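Local coordinates for protein putative polyketide biosynthesis enoyl-CoA hydratase homolog pksH (Bacillus subtilis, PDB 3HP0) that dehydrates the (S)-3-hydroxy-3-methylglutaryl group tethered to PksL to a 3-methylglutaconyl moiety during synthesis of the antibiotic bacillaene, at residues A[11-16]-A[43-48]; A[102-107]-A[194-199]. All blocks are in the same frame, centred on the assembly; numbering follows the deposited sequence.

Contact 1 (A[11-16]-A[43-48]); sequences VRFQAS and LNQCET
Phe13 leans from the strand 11-14 toward the helix 43-48 and is met there by two side chains of unlike character, Gln45 and Cys46. The sheltered side belongs to the sulfur: Cys46 is buried, yet its SG stands 4.4 Å from CE2 of Phe13, at a slant to the ring, a loose approach rather than a close contact. Cys18 on the strand 17-22 touches both Phe13 and Cys46 from the sheet side. The tighter fit is the solvent-facing one, between Phe13 and Gln45, both exposed. Here the Gln45 side chain crosses that of Phe13 at about a right angle, its chain fully extended beyond CG (chi2 180°), which carries the amide out to the ring's edge. NE2 of Gln45 lies near the ring plane, 3.5 Å from CZ of Phe13, and the amide and ring planes differ by 21°. Tyr6, in the loop leading into the strand, also touches Gln45. The contact lays the C-terminal part of the helix 34-48 against the edge strand 9-14 of the five-stranded sheet, beside 17-22, while Leu43 of the same helix packs on the helix 87-98.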
ATOM      1  N   VAL A  11     -15.351  -6.309  -5.470  1.00 51.74           N
ATOM      2  CA  VAL A  11     -14.796  -6.267  -6.811  1.00 50.09           C
ATOM      3  C   VAL A  11     -15.887  -5.877  -7.803  1.00 50.41           C
ATOM      4  O   VAL A  11     -17.058  -6.230  -7.637  1.00 49.60           O
ATOM      5  CB  VAL A  11     -14.177  -7.625  -7.202  1.00 49.02           C
ATOM      6  CG1 VAL A  11     -13.477  -7.519  -8.558  1.00 46.41           C
ATOM      7  CG2 VAL A  11     -13.188  -8.052  -6.135  1.00 46.39           C
ATOM      8  N   ARG A  12     -15.496  -5.136  -8.832  1.00 50.81           N
ATOM      9  CA  ARG A  12     -16.443  -4.679  -9.832  1.00 50.64           C
ATOM     10  C   ARG A  12     -15.722  -4.414 -11.149  1.00 50.05           C
ATOM     11  O   ARG A  12     -14.905  -3.497 -11.243  1.00 48.81           O
ATOM     12  CB  ARG A  12     -17.114  -3.393  -9.339  1.00 52.55           C
ATOM     13  CG  ARG A  12     -18.242  -2.886 -10.206  1.00 55.27           C
ATOM     14  CD  ARG A  12     -18.065  -1.415 -10.525  1.00 59.02           C
ATOM     15  NE  ARG A  12     -17.858  -0.571  -9.348  1.00 62.84           N
ATOM     16  CZ  ARG A  12     -17.523   0.717  -9.417  1.00 64.52           C
ATOM     17  NH1 ARG A  12     -17.362   1.295 -10.603  1.00 64.78           N
ATOM     18  NH2 ARG A  12     -17.343   1.434  -8.313  1.00 64.37           N
ATOM     19  N   PHE A  13     -16.019  -5.227 -12.158  1.00 48.98           N
ATOM     20  CA  PHE A  13     -15.408  -5.060 -13.463  1.00 48.11           C
ATOM     21  C   PHE A  13     -16.236  -4.118 -14.312  1.00 48.17           C
ATOM     22  O   PHE A  13     -17.456  -4.023 -14.148  1.00 48.20           O
ATOM     23  CB  PHE A  13     -15.291  -6.395 -14.199  1.00 47.77           C
ATOM     24  CG  PHE A  13     -14.348  -7.361 -13.558  1.00 47.70           C
ATOM     25  CD1 PHE A  13     -14.727  -8.077 -12.428  1.00 47.71           C
ATOM     26  CD2 PHE A  13     -13.082  -7.568 -14.094  1.00 46.36           C
ATOM     27  CE1 PHE A  13     -13.858  -8.987 -11.843  1.00 48.16           C
ATOM     28  CE2 PHE A  13     -12.206  -8.474 -13.520  1.00 47.77           C
ATOM     29  CZ  PHE A  13     -12.593  -9.189 -12.390  1.00 48.09           C
ATOM     30  N   GLN A  14     -15.569  -3.410 -15.215  1.00 47.56           N
ATOM     31  CA  GLN A  14     -16.250  -2.483 -16.118  1.00 47.29           C
ATOM     32  C   GLN A  14     -15.401  -2.327 -17.361  1.00 43.66           C
ATOM     33  O   GLN A  14     -14.420  -1.597 -17.375  1.00 42.04           O
ATOM     34  CB  GLN A  14     -16.480  -1.122 -15.449  1.00 50.53           C
ATOM     35  CG  GLN A  14     -17.547  -1.150 -14.346  1.00 55.84           C
ATOM     36  CD  GLN A  14     -18.026   0.242 -13.956  1.00 59.44           C
ATOM     37  OE1 GLN A  14     -18.021   1.168 -14.777  1.00 60.55           O
ATOM     38  NE2 GLN A  14     -18.459   0.393 -12.702  1.00 58.94           N
ATOM     39  N   ALA A  15     -15.808  -3.033 -18.403  1.00 43.11           N
ATOM     40  CA  ALA A  15     -15.097  -3.035 -19.658  1.00 42.27           C
ATOM     41  C   ALA A  15     -13.754  -3.688 -19.377  1.00 41.23           C
ATOM     42  O   ALA A  15     -13.698  -4.806 -18.877  1.00 42.30           O
ATOM     43  CB  ALA A  15     -14.922  -1.594 -20.199  1.00 41.40           C
ATOM     44  N   SER A  16     -12.677  -2.975 -19.646  1.00 39.99           N
ATOM     45  CA  SER A  16     -11.369  -3.528 -19.432  1.00 39.88           C
ATOM     46  C   SER A  16     -10.722  -3.072 -18.116  1.00 38.09           C
ATOM     47  O   SER A  16      -9.510  -3.179 -17.943  1.00 37.37           O
ATOM     48  CB  SER A  16     -10.522  -3.160 -20.641  1.00 43.00           C
ATOM     49  OG  SER A  16     -10.845  -1.841 -21.054  1.00 47.16           O
ATOM     50  N   LEU A  43      -6.210 -10.379  -8.636  1.00 43.18           N
ATOM     51  CA  LEU A  43      -5.168 -10.051  -9.593  1.00 42.83           C
ATOM     52  C   LEU A  43      -4.891 -11.196 -10.555  1.00 43.29           C
ATOM     53  O   LEU A  43      -4.520 -10.963 -11.706  1.00 43.20           O
ATOM     54  CB  LEU A  43      -3.883  -9.633  -8.873  1.00 42.71           C
ATOM     55  CG  LEU A  43      -3.944  -8.268  -8.182  1.00 42.18           C
ATOM     56  CD1 LEU A  43      -2.569  -7.910  -7.651  1.00 42.88           C
ATOM     57  CD2 LEU A  43      -4.426  -7.202  -9.171  1.00 43.00           C
ATOM     58  N   ASN A  44      -5.058 -12.430 -10.089  1.00 44.66           N
ATOM     59  CA  ASN A  44      -4.861 -13.589 -10.957  1.00 45.93           C
ATOM     60  C   ASN A  44      -5.939 -13.609 -12.034  1.00 45.28           C
ATOM     61  O   ASN A  44      -5.685 -14.018 -13.164  1.00 46.01           O
ATOM     62  CB  ASN A  44      -4.903 -14.888 -10.160  1.00 49.17           C
ATOM     63  CG  ASN A  44      -3.550 -15.263  -9.609  1.00 53.57           C
ATOM     64  OD1 ASN A  44      -2.565 -15.290 -10.351  1.00 57.70           O
ATOM     65  ND2 ASN A  44      -3.483 -15.559  -8.313  1.00 53.02           N
ATOM     66  N   GLN A  45      -7.143 -13.174 -11.685  1.00 43.66           N
ATOM     67  CA  GLN A  45      -8.217 -13.127 -12.668  1.00 44.84           C
ATOM     68  C   GLN A  45      -7.857 -12.080 -13.720  1.00 43.93           C
ATOM     69  O   GLN A  45      -8.131 -12.257 -14.904  1.00 43.11           O
ATOM     70  CB  GLN A  45      -9.546 -12.750 -12.010  1.00 45.83           C
ATOM     71  CG  GLN A  45     -10.082 -13.788 -11.041  1.00 49.61           C
ATOM     72  CD  GLN A  45     -11.397 -13.374 -10.402  1.00 51.98           C
ATOM     73  OE1 GLN A  45     -11.966 -14.105  -9.591  1.00 54.22           O
ATOM     74  NE2 GLN A  45     -11.884 -12.196 -10.766  1.00 52.24           N
ATOM     75  N   CYS A  46      -7.238 -10.988 -13.280  1.00 43.12           N
ATOM     76  CA  CYS A  46      -6.842  -9.919 -14.183  1.00 42.46           C
ATOM     77  C   CYS A  46      -5.588 -10.282 -14.988  1.00 44.22           C
ATOM     78  O   CYS A  46      -5.260  -9.620 -15.968  1.00 44.46           O
ATOM     79  CB  CYS A  46      -6.578  -8.633 -13.393  1.00 39.26           C
ATOM     80  SG  CYS A  46      -7.987  -8.011 -12.464  1.00 35.39           S
ATOM     81  N   GLU A  47      -4.896 -11.334 -14.566  1.00 46.18           N
ATOM     82  CA  GLU A  47      -3.678 -11.797 -15.220  1.00 49.68           C
ATOM     83  C   GLU A  47      -3.836 -12.199 -16.694  1.00 50.58           C
ATOM     84  O   GLU A  47      -3.045 -11.797 -17.551  1.00 51.06           O
ATOM     85  CB  GLU A  47      -3.100 -12.971 -14.417  1.00 51.08           C
ATOM     86  CG  GLU A  47      -2.006 -13.784 -15.109  1.00 54.16           C
ATOM     87  CD  GLU A  47      -0.742 -12.995 -15.366  1.00 55.79           C
ATOM     88  OE1 GLU A  47      -0.173 -12.448 -14.391  1.00 56.69           O
ATOM     89  OE2 GLU A  47      -0.308 -12.940 -16.539  1.00 55.32           O
ATOM     90  N   THR A  48      -4.858 -12.987 -16.991  1.00 51.19           N
ATOM     91  CA  THR A  48      -5.078 -13.439 -18.357  1.00 51.82           C
ATOM     92  C   THR A  48      -6.358 -12.906 -18.983  1.00 51.09           C
ATOM     93  O   THR A  48      -6.532 -12.939 -20.195  1.00 50.89           O
ATOM     94  CB  THR A  48      -5.099 -14.985 -18.419  1.00 52.98           C
ATOM     95  OG1 THR A  48      -5.983 -15.486 -17.404  1.00 52.33           O
ATOM     96  CG2 THR A  48      -3.687 -15.560 -18.221  1.00 53.13           C
TER

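Contact 2 (A[102-107]-A[194-199]); sequences VTISHV and KHLLRL
Ile104 and Leu199 meet tip to tip, CD1 of Ile104 lying 3.5 Å from CD1 of Leu199, where the helix 190-199 packs on the mixed sheet of this crotonase fold. Two further methyl pairs complete the first shell. The same CD1 of Ile104 reaches CD2 of Leu196 at 4.0 Å, and CD1 of Leu199 also touches CG1 of Val102, with the side chains slanting past one another in both cases. Ile104 thus touches two leucines about one turn apart with a single methyl, and Leu199 bridges two residues on the same face of the strand. The helix runs almost exactly antiparallel to the strand, at 178°, with 11.3 Å between their axes, a distance spanned by side chains alone. Leu196 leaves the helix beside the strand, and CD2 is the branch that reaches Ile104. With CG1 of Ile104 beside the backbone N (chi1 -51°) and the arm extended beyond it (chi2 178°), CD1 projects toward the leucines. Farther out, Val53 on the adjacent strand 53-57 touches Ile104, Leu196 and Leu199, widening the apolar floor under the helix. The strand is itself fixed in the sheet by backbone bonds from Val102 and Ile104 to Val54, while Thr103, on the other face, bonds through OG1 to Leu96 O. Within the helix, the backbone N of Leu199 donates to His195 O at 2.8 Å, a regular helical bond.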
ATOM      1  N   VAL A 102      -2.061  -1.888 -15.827  1.00 19.97           N
ATOM      2  CA  VAL A 102      -1.663  -0.659 -15.179  1.00 19.49           C
ATOM      3  C   VAL A 102      -2.461  -0.563 -13.893  1.00 19.64           C
ATOM      4  O   VAL A 102      -3.696  -0.598 -13.923  1.00 20.83           O
ATOM      5  CB  VAL A 102      -1.951   0.541 -16.108  1.00 20.05           C
ATOM      6  CG1 VAL A 102      -1.761   1.853 -15.368  1.00 18.14           C
ATOM      7  CG2 VAL A 102      -1.014   0.465 -17.326  1.00 18.53           C
ATOM      8  N   THR A 103      -1.762  -0.488 -12.758  1.00 18.53           N
ATOM      9  CA  THR A 103      -2.451  -0.394 -11.481  1.00 18.58           C
ATOM     10  C   THR A 103      -2.517   1.057 -11.043  1.00 18.37           C
ATOM     11  O   THR A 103      -1.584   1.825 -11.273  1.00 18.57           O
ATOM     12  CB  THR A 103      -1.775  -1.276 -10.400  1.00 16.68           C
ATOM     13  OG1 THR A 103      -0.432  -0.842 -10.184  1.00 14.75           O
ATOM     14  CG2 THR A 103      -1.764  -2.740 -10.854  1.00 13.34           C
ATOM     15  N   ILE A 104      -3.635   1.422 -10.426  1.00 20.61           N
ATOM     16  CA  ILE A 104      -3.867   2.791  -9.982  1.00 23.54           C
ATOM     17  C   ILE A 104      -4.447   2.882  -8.588  1.00 24.17           C
ATOM     18  O   ILE A 104      -5.388   2.172  -8.254  1.00 24.70           O
ATOM     19  CB  ILE A 104      -4.887   3.541 -10.885  1.00 23.65           C
ATOM     20  CG1 ILE A 104      -4.505   3.423 -12.354  1.00 24.81           C
ATOM     21  CG2 ILE A 104      -4.955   5.014 -10.479  1.00 25.70           C
ATOM     22  CD1 ILE A 104      -5.503   4.101 -13.263  1.00 25.54           C
ATOM     23  N   SER A 105      -3.882   3.784  -7.795  1.00 25.36           N
ATOM     24  CA  SER A 105      -4.364   4.049  -6.450  1.00 28.55           C
ATOM     25  C   SER A 105      -5.224   5.299  -6.544  1.00 29.84           C
ATOM     26  O   SER A 105      -4.860   6.276  -7.221  1.00 27.54           O
ATOM     27  CB  SER A 105      -3.212   4.348  -5.490  1.00 28.37           C
ATOM     28  OG  SER A 105      -2.616   3.161  -5.026  1.00 36.54           O
ATOM     29  N   HIS A 106      -6.365   5.262  -5.875  1.00 30.62           N
ATOM     30  CA  HIS A 106      -7.258   6.408  -5.850  1.00 33.03           C
ATOM     31  C   HIS A 106      -7.387   6.709  -4.367  1.00 33.57           C
ATOM     32  O   HIS A 106      -8.096   6.016  -3.636  1.00 32.32           O
ATOM     33  CB  HIS A 106      -8.605   6.052  -6.473  1.00 35.60           C
ATOM     34  CG  HIS A 106      -9.569   7.192  -6.502  1.00 38.78           C
ATOM     35  ND1 HIS A 106      -9.159   8.504  -6.589  1.00 41.45           N
ATOM     36  CD2 HIS A 106     -10.920   7.221  -6.464  1.00 40.53           C
ATOM     37  CE1 HIS A 106     -10.217   9.293  -6.599  1.00 40.10           C
ATOM     38  NE2 HIS A 106     -11.299   8.540  -6.525  1.00 41.24           N
ATOM     39  N   VAL A 107      -6.682   7.746  -3.932  1.00 34.20           N
ATOM     40  CA  VAL A 107      -6.646   8.111  -2.529  1.00 35.71           C
ATOM     41  C   VAL A 107      -7.431   9.334  -2.080  1.00 36.65           C
ATOM     42  O   VAL A 107      -7.409  10.387  -2.723  1.00 35.81           O
ATOM     43  CB  VAL A 107      -5.182   8.311  -2.064  1.00 36.58           C
ATOM     44  CG1 VAL A 107      -4.893   7.422  -0.882  1.00 37.65           C
ATOM     45  CG2 VAL A 107      -4.220   8.005  -3.198  1.00 37.63           C
ATOM     46  N   LYS A 194     -10.241  10.729 -16.574  1.00 33.07           N
ATOM     47  CA  LYS A 194      -9.379  11.271 -17.621  1.00 34.68           C
ATOM     48  C   LYS A 194      -8.176  10.352 -17.831  1.00 34.76           C
ATOM     49  O   LYS A 194      -7.606  10.286 -18.927  1.00 33.41           O
ATOM     50  CB  LYS A 194      -8.899  12.674 -17.255  1.00 37.25           C
ATOM     51  CG  LYS A 194     -10.032  13.683 -17.103  1.00 43.35           C
ATOM     52  CD  LYS A 194      -9.497  15.101 -16.907  1.00 45.16           C
ATOM     53  CE  LYS A 194     -10.631  16.116 -16.820  1.00 47.14           C
ATOM     54  NZ  LYS A 194     -10.122  17.492 -16.549  1.00 46.95           N
ATOM     55  N   HIS A 195      -7.796   9.646 -16.766  1.00 32.59           N
ATOM     56  CA  HIS A 195      -6.685   8.712 -16.823  1.00 32.48           C
ATOM     57  C   HIS A 195      -7.144   7.418 -17.500  1.00 31.90           C
ATOM     58  O   HIS A 195      -6.487   6.928 -18.420  1.00 31.18           O
ATOM     59  CB  HIS A 195      -6.153   8.419 -15.413  1.00 32.96           C
ATOM     60  CG  HIS A 195      -5.225   9.472 -14.887  1.00 34.17           C
ATOM     61  ND1 HIS A 195      -5.662  10.701 -14.437  1.00 35.39           N
ATOM     62  CD2 HIS A 195      -3.873   9.501 -14.796  1.00 35.26           C
ATOM     63  CE1 HIS A 195      -4.622  11.440 -14.097  1.00 35.31           C
ATOM     64  NE2 HIS A 195      -3.524  10.737 -14.307  1.00 36.02           N
ATOM     65  N   LEU A 196      -8.277   6.879 -17.056  1.00 31.69           N
ATOM     66  CA  LEU A 196      -8.812   5.648 -17.644  1.00 34.06           C
ATOM     67  C   LEU A 196      -9.067   5.847 -19.130  1.00 33.95           C
ATOM     68  O   LEU A 196      -8.867   4.947 -19.937  1.00 35.52           O
ATOM     69  CB  LEU A 196     -10.112   5.240 -16.953  1.00 33.15           C
ATOM     70  CG  LEU A 196      -9.958   4.899 -15.466  1.00 35.81           C
ATOM     71  CD1 LEU A 196     -11.303   4.455 -14.897  1.00 34.26           C
ATOM     72  CD2 LEU A 196      -8.905   3.804 -15.292  1.00 32.71           C
ATOM     73  N   LEU A 197      -9.505   7.044 -19.482  1.00 34.82           N
ATOM     74  CA  LEU A 197      -9.782   7.378 -20.865  1.00 36.43           C
ATOM     75  C   LEU A 197      -8.501   7.209 -21.688  1.00 35.68           C
ATOM     76  O   LEU A 197      -8.517   6.587 -22.745  1.00 36.62           O
ATOM     77  CB  LEU A 197     -10.302   8.811 -20.938  1.00 39.30           C
ATOM     78  CG  LEU A 197     -11.346   9.191 -21.988  1.00 44.57           C
ATOM     79  CD1 LEU A 197     -12.439   8.132 -22.074  1.00 44.55           C
ATOM     80  CD2 LEU A 197     -11.940  10.544 -21.604  1.00 45.04           C
ATOM     81  N   ARG A 198      -7.387   7.746 -21.200  1.00 34.51           N
ATOM     82  CA  ARG A 198      -6.122   7.623 -21.911  1.00 34.32           C
ATOM     83  C   ARG A 198      -5.542   6.210 -21.847  1.00 32.62           C
ATOM     84  O   ARG A 198      -4.967   5.734 -22.823  1.00 29.14           O
ATOM     85  CB  ARG A 198      -5.078   8.605 -21.360  1.00 37.53           C
ATOM     86  CG  ARG A 198      -5.438  10.076 -21.491  1.00 41.87           C
ATOM     87  CD  ARG A 198      -4.255  10.886 -22.009  1.00 42.86           C
ATOM     88  NE  ARG A 198      -3.819  10.374 -23.304  1.00 48.59           N
ATOM     89  CZ  ARG A 198      -2.858  10.906 -24.052  1.00 50.38           C
ATOM     90  NH1 ARG A 198      -2.214  11.987 -23.642  1.00 51.58           N
ATOM     91  NH2 ARG A 198      -2.539  10.347 -25.214  1.00 52.43           N
ATOM     92  N   LEU A 199      -5.683   5.547 -20.702  1.00 31.69           N
ATOM     93  CA  LEU A 199      -5.155   4.196 -20.521  1.00 31.83           C
ATOM     94  C   LEU A 199      -5.783   3.216 -21.512  1.00 34.67           C
ATOM     95  O   LEU A 199      -5.087   2.347 -22.054  1.00 34.36           O
ATOM     96  CB  LEU A 199      -5.352   3.751 -19.063  1.00 27.50           C
ATOM     97  CG  LEU A 199      -4.397   4.577 -18.163  1.00 26.59           C
ATOM     98  CD1 LEU A 199      -4.612   4.262 -16.682  1.00 24.23           C
ATOM     99  CD2 LEU A 199      -2.964   4.299 -18.623  1.00 26.32           C
TER

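Both contacts set a helix against the same five-stranded sheet, but at different places across it: contact 1 uses the edge strand 9-14, contact 2 the inner strand 102-107, which lies between 53-57 and 124-127. Their centres are 14 Å apart and they do not touch. Contact 1 is mostly surface, two of its three touching residues being exposed, and it mixes an aromatic ring with an amide and a thiol. Contact 2 is wholly aliphatic; its strand residues are buried, its leucines partly exposed, and it buries more area, 152 against 103 Å². Neither lies at the active-site residues Asp68 and Glu137.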